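Local atomic coordinates of Ufm1-specific protease (Caenorhabditis elegans, PDB entry 5EJJ), a protein that cleaves the peptide bond at the C-terminal glycine of the ubiquitin-like modifier UFM-1 as a thiol protease, and is needed to localise certain odorant receptors to cilia. Residues S138-A141 and G142-Q145; N270-M273 and V274-G278. One frame throughout, in Å; residues are numbered along the deposited sequence.

Contact 1. Residues S138-A141 and G142-Q145; sequences SLRA and GREQ
R140 and R143 lie side by side and point the same way, with the aliphatic part of one laid over the guanidinium of the other: CD of R143 sits over the centre of one face of the R140 guanidinium, 3.5 Å from CZ of R140. The two guanidinium planes stand 29° apart, so they are neither stacked flat nor set edge to face. Their like charges come close, NH2 of R140 lying 3.5 Å from NH1 of R143, but a salt bridge from NH1 of R140 to D147 probably offsets part of the like charge. The R140 chain bends at chi2 (130°) and again at chi3, which brings its guanidinium against CD of R143, whose own chain runs extended from CG to NE. In the backbone, N of R143 donates to O of R140 at 2.7 Å, closing a type II beta turn from R140 to R143. G142 occupies the third position of that turn with positive phi (80°), a place glycine commonly takes in turns of this type. E144 folds back: a bend at chi2 carries its carboxylate round to G142 N, which donates a weak bond to OE2 of E144 at 3.2 Å. The aliphatic half of E144 meets L139, with CG of E144 3.9 Å from CB of L139, while CD1 of L139 lies 3.6 Å from O of E144. L139 is buried here, against V148 of the following helix, whereas the arginine pair remains at the surface. The type II turn here links the end of strand 127-139 to the start of helix 144-156, with R143 as the N-cap residue.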
# COMPACT_ATOMS: atom_id res chain seq x y z
N SER A 138 -6.41 28.69 -14.01
CA SER A 138 -5.69 29.85 -14.49
C SER A 138 -5.17 30.71 -13.35
O SER A 138 -5.93 31.12 -12.47
CB SER A 138 -6.56 30.66 -15.43
OG SER A 138 -6.38 30.21 -16.76
N LEU A 139 -3.86 30.96 -13.37
CA LEU A 139 -3.20 31.76 -12.34
C LEU A 139 -2.60 33.08 -12.88
O LEU A 139 -1.59 33.08 -13.59
CB LEU A 139 -2.12 30.93 -11.65
CG LEU A 139 -2.59 29.59 -11.10
CD1 LEU A 139 -1.55 29.02 -10.14
CD2 LEU A 139 -3.94 29.72 -10.40
N ARG A 140 -3.25 34.20 -12.53
CA ARG A 140 -2.78 35.55 -12.85
C ARG A 140 -1.34 35.78 -12.41
O ARG A 140 -0.99 35.47 -11.27
CB ARG A 140 -3.64 36.59 -12.13
CG ARG A 140 -4.95 36.88 -12.78
CD ARG A 140 -6.03 36.79 -11.77
NE ARG A 140 -6.37 38.08 -11.20
CZ ARG A 140 -6.86 38.24 -9.97
NH1 ARG A 140 -7.01 37.18 -9.19
NH2 ARG A 140 -7.17 39.45 -9.52
N ALA A 141 -0.53 36.36 -13.29
CA ALA A 141 0.88 36.62 -12.99
C ALA A 141 1.08 37.40 -11.68
O ALA A 141 0.53 38.49 -11.48
CB ALA A 141 1.54 37.34 -14.14
N GLY A 142 1.86 36.79 -10.77
CA GLY A 142 2.14 37.36 -9.46
C GLY A 142 1.01 37.11 -8.49
O GLY A 142 1.11 37.40 -7.29
N ARG A 143 -0.09 36.56 -9.00
CA ARG A 143 -1.24 36.28 -8.17
C ARG A 143 -1.53 34.79 -8.14
O ARG A 143 -2.66 34.37 -7.86
CB ARG A 143 -2.45 37.06 -8.67
CG ARG A 143 -2.47 38.50 -8.19
CD ARG A 143 -3.72 39.21 -8.64
NE ARG A 143 -3.87 40.51 -8.00
CZ ARG A 143 -4.69 40.73 -6.99
NH1 ARG A 143 -5.43 39.74 -6.50
NH2 ARG A 143 -4.77 41.95 -6.46
N GLU A 144 -0.49 34.00 -8.43
CA GLU A 144 -0.60 32.54 -8.49
C GLU A 144 -1.17 31.93 -7.21
O GLU A 144 -2.04 31.05 -7.25
CB GLU A 144 0.78 31.91 -8.79
CG GLU A 144 1.29 32.11 -10.21
CD GLU A 144 1.96 33.47 -10.41
OE1 GLU A 144 1.95 34.29 -9.46
OE2 GLU A 144 2.51 33.71 -11.51
N GLN A 145 -0.70 32.42 -6.07
CA GLN A 145 -1.14 31.90 -4.80
C GLN A 145 -2.63 32.07 -4.53
O GLN A 145 -3.29 31.13 -4.12
CB GLN A 145 -0.33 32.53 -3.67
CG GLN A 145 -0.81 32.15 -2.29
CD GLN A 145 0.29 32.22 -1.25
OE1 GLN A 145 0.07 31.88 -0.08
NE2 GLN A 145 1.49 32.64 -1.66

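Contact 2. Residues N270-M273 and V274-G278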
# COMPACT_ATOMS: atom_id res chain seq x y z
N ASN A 270 -5.91 18.98 -2.24
CA ASN A 270 -4.58 18.44 -2.11
C ASN A 270 -3.65 19.00 -3.16
O ASN A 270 -2.51 19.32 -2.86
CB ASN A 270 -4.60 16.92 -2.21
CG ASN A 270 -3.43 16.27 -1.47
OD1 ASN A 270 -2.37 16.00 -2.04
ND2 ASN A 270 -3.63 16.02 -0.17
N THR A 271 -4.13 19.11 -4.40
CA THR A 271 -3.36 19.67 -5.52
C THR A 271 -3.07 21.14 -5.26
O THR A 271 -1.97 21.63 -5.50
CB THR A 271 -4.17 19.62 -6.83
OG1 THR A 271 -4.43 18.25 -7.17
CG2 THR A 271 -3.41 20.30 -7.97
N MET A 272 -4.10 21.82 -4.76
CA MET A 272 -4.02 23.21 -4.39
C MET A 272 -2.90 23.39 -3.37
O MET A 272 -1.99 24.20 -3.57
CB MET A 272 -5.36 23.64 -3.79
CG MET A 272 -5.42 25.08 -3.29
SD MET A 272 -5.55 25.31 -1.50
CE MET A 272 -3.87 25.81 -1.14
N MET A 273 -2.95 22.61 -2.30
CA MET A 273 -1.97 22.75 -1.24
C MET A 273 -0.52 22.43 -1.67
O MET A 273 0.41 23.11 -1.23
CB MET A 273 -2.38 21.93 -0.02
CG MET A 273 -3.49 22.56 0.80
SD MET A 273 -4.05 21.52 2.19
CE MET A 273 -5.77 21.30 1.76
N VAL A 274 -0.32 21.43 -2.51
CA VAL A 274 1.05 21.07 -2.89
C VAL A 274 1.58 22.16 -3.79
O VAL A 274 2.73 22.57 -3.69
CB VAL A 274 1.11 19.74 -3.65
CG1 VAL A 274 2.54 19.36 -3.90
CG2 VAL A 274 0.48 18.65 -2.84
N THR A 275 0.72 22.63 -4.68
CA THR A 275 1.08 23.68 -5.62
C THR A 275 1.49 24.97 -4.92
O THR A 275 2.57 25.49 -5.17
CB THR A 275 -0.08 23.96 -6.58
OG1 THR A 275 -0.29 22.80 -7.38
CG2 THR A 275 0.25 25.13 -7.46
N VAL A 276 0.62 25.49 -4.05
CA VAL A 276 0.93 26.66 -3.25
C VAL A 276 2.27 26.49 -2.54
O VAL A 276 3.13 27.35 -2.63
CB VAL A 276 -0.18 26.98 -2.21
CG1 VAL A 276 0.35 27.82 -1.07
CG2 VAL A 276 -1.34 27.68 -2.88
N ASN A 277 2.45 25.37 -1.84
CA ASN A 277 3.71 25.04 -1.18
C ASN A 277 4.93 25.22 -2.08
O ASN A 277 5.91 25.84 -1.69
CB ASN A 277 3.65 23.60 -0.67
CG ASN A 277 4.70 23.30 0.39
OD1 ASN A 277 4.60 23.79 1.51
ND2 ASN A 277 5.71 22.48 0.04
N GLY A 278 4.88 24.68 -3.28
CA GLY A 278 5.99 24.81 -4.21
C GLY A 278 6.20 26.23 -4.71
O GLY A 278 7.30 26.63 -5.07
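This is a local contact between successive turns of one long helix, 253-280, within the UfSP2-type N-terminal family region and largely buried. M272 and V276 run side by side on one flank, with CE of M272 3.6 Å from CG2 of V276; the methionine leaves the backbone with CG anti to N (chi1 178°), then bends at chi2 and chi3, which brings its methyl to V276 one turn further on. Both residues, and T275 as well, also pack on V148 of helix 144-156. The backbone follows the i to i+4 pattern of an alpha helix, V276 N donating to O of M272 at 3.0 Å and N277 N to O of M273 at 3.1 Å. At T271 that pattern gains a second donor: its carbonyl oxygen receives N of T275 at 3.0 Å and OG1 of T275 at 2.8 Å, from opposite faces of the carbonyl plane. Placing an alanine at T275 would probably leave the T271 carbonyl with just the backbone N-H of these two donors and thin the packing against V148. On another flank, V274 sets CG2 near O of N270, whose side-chain amide is held by S67 and by the backbone of Q305.

Coming from the N terminus, the chain leaves strand 127-139, makes its short turn in contact 1 and enters helix 144-156; contact 1 is complete well before contact 2 begins. Contact 2 closes no loop, since it lies within the continuous helix 253-280. The two are therefore in series and neither nest nor cross, yet the fold brings their centres to about 13 Å apart. They touch by packing where O of Q145 lies 4.2 Å from CG2 of V276. Q145 also bonds through OE1 to R280, at the far end of the long helix. Between them, helix 144-156 is joined to helix 253-280, while strand 127-139 pairs with strand 235-247 alongside.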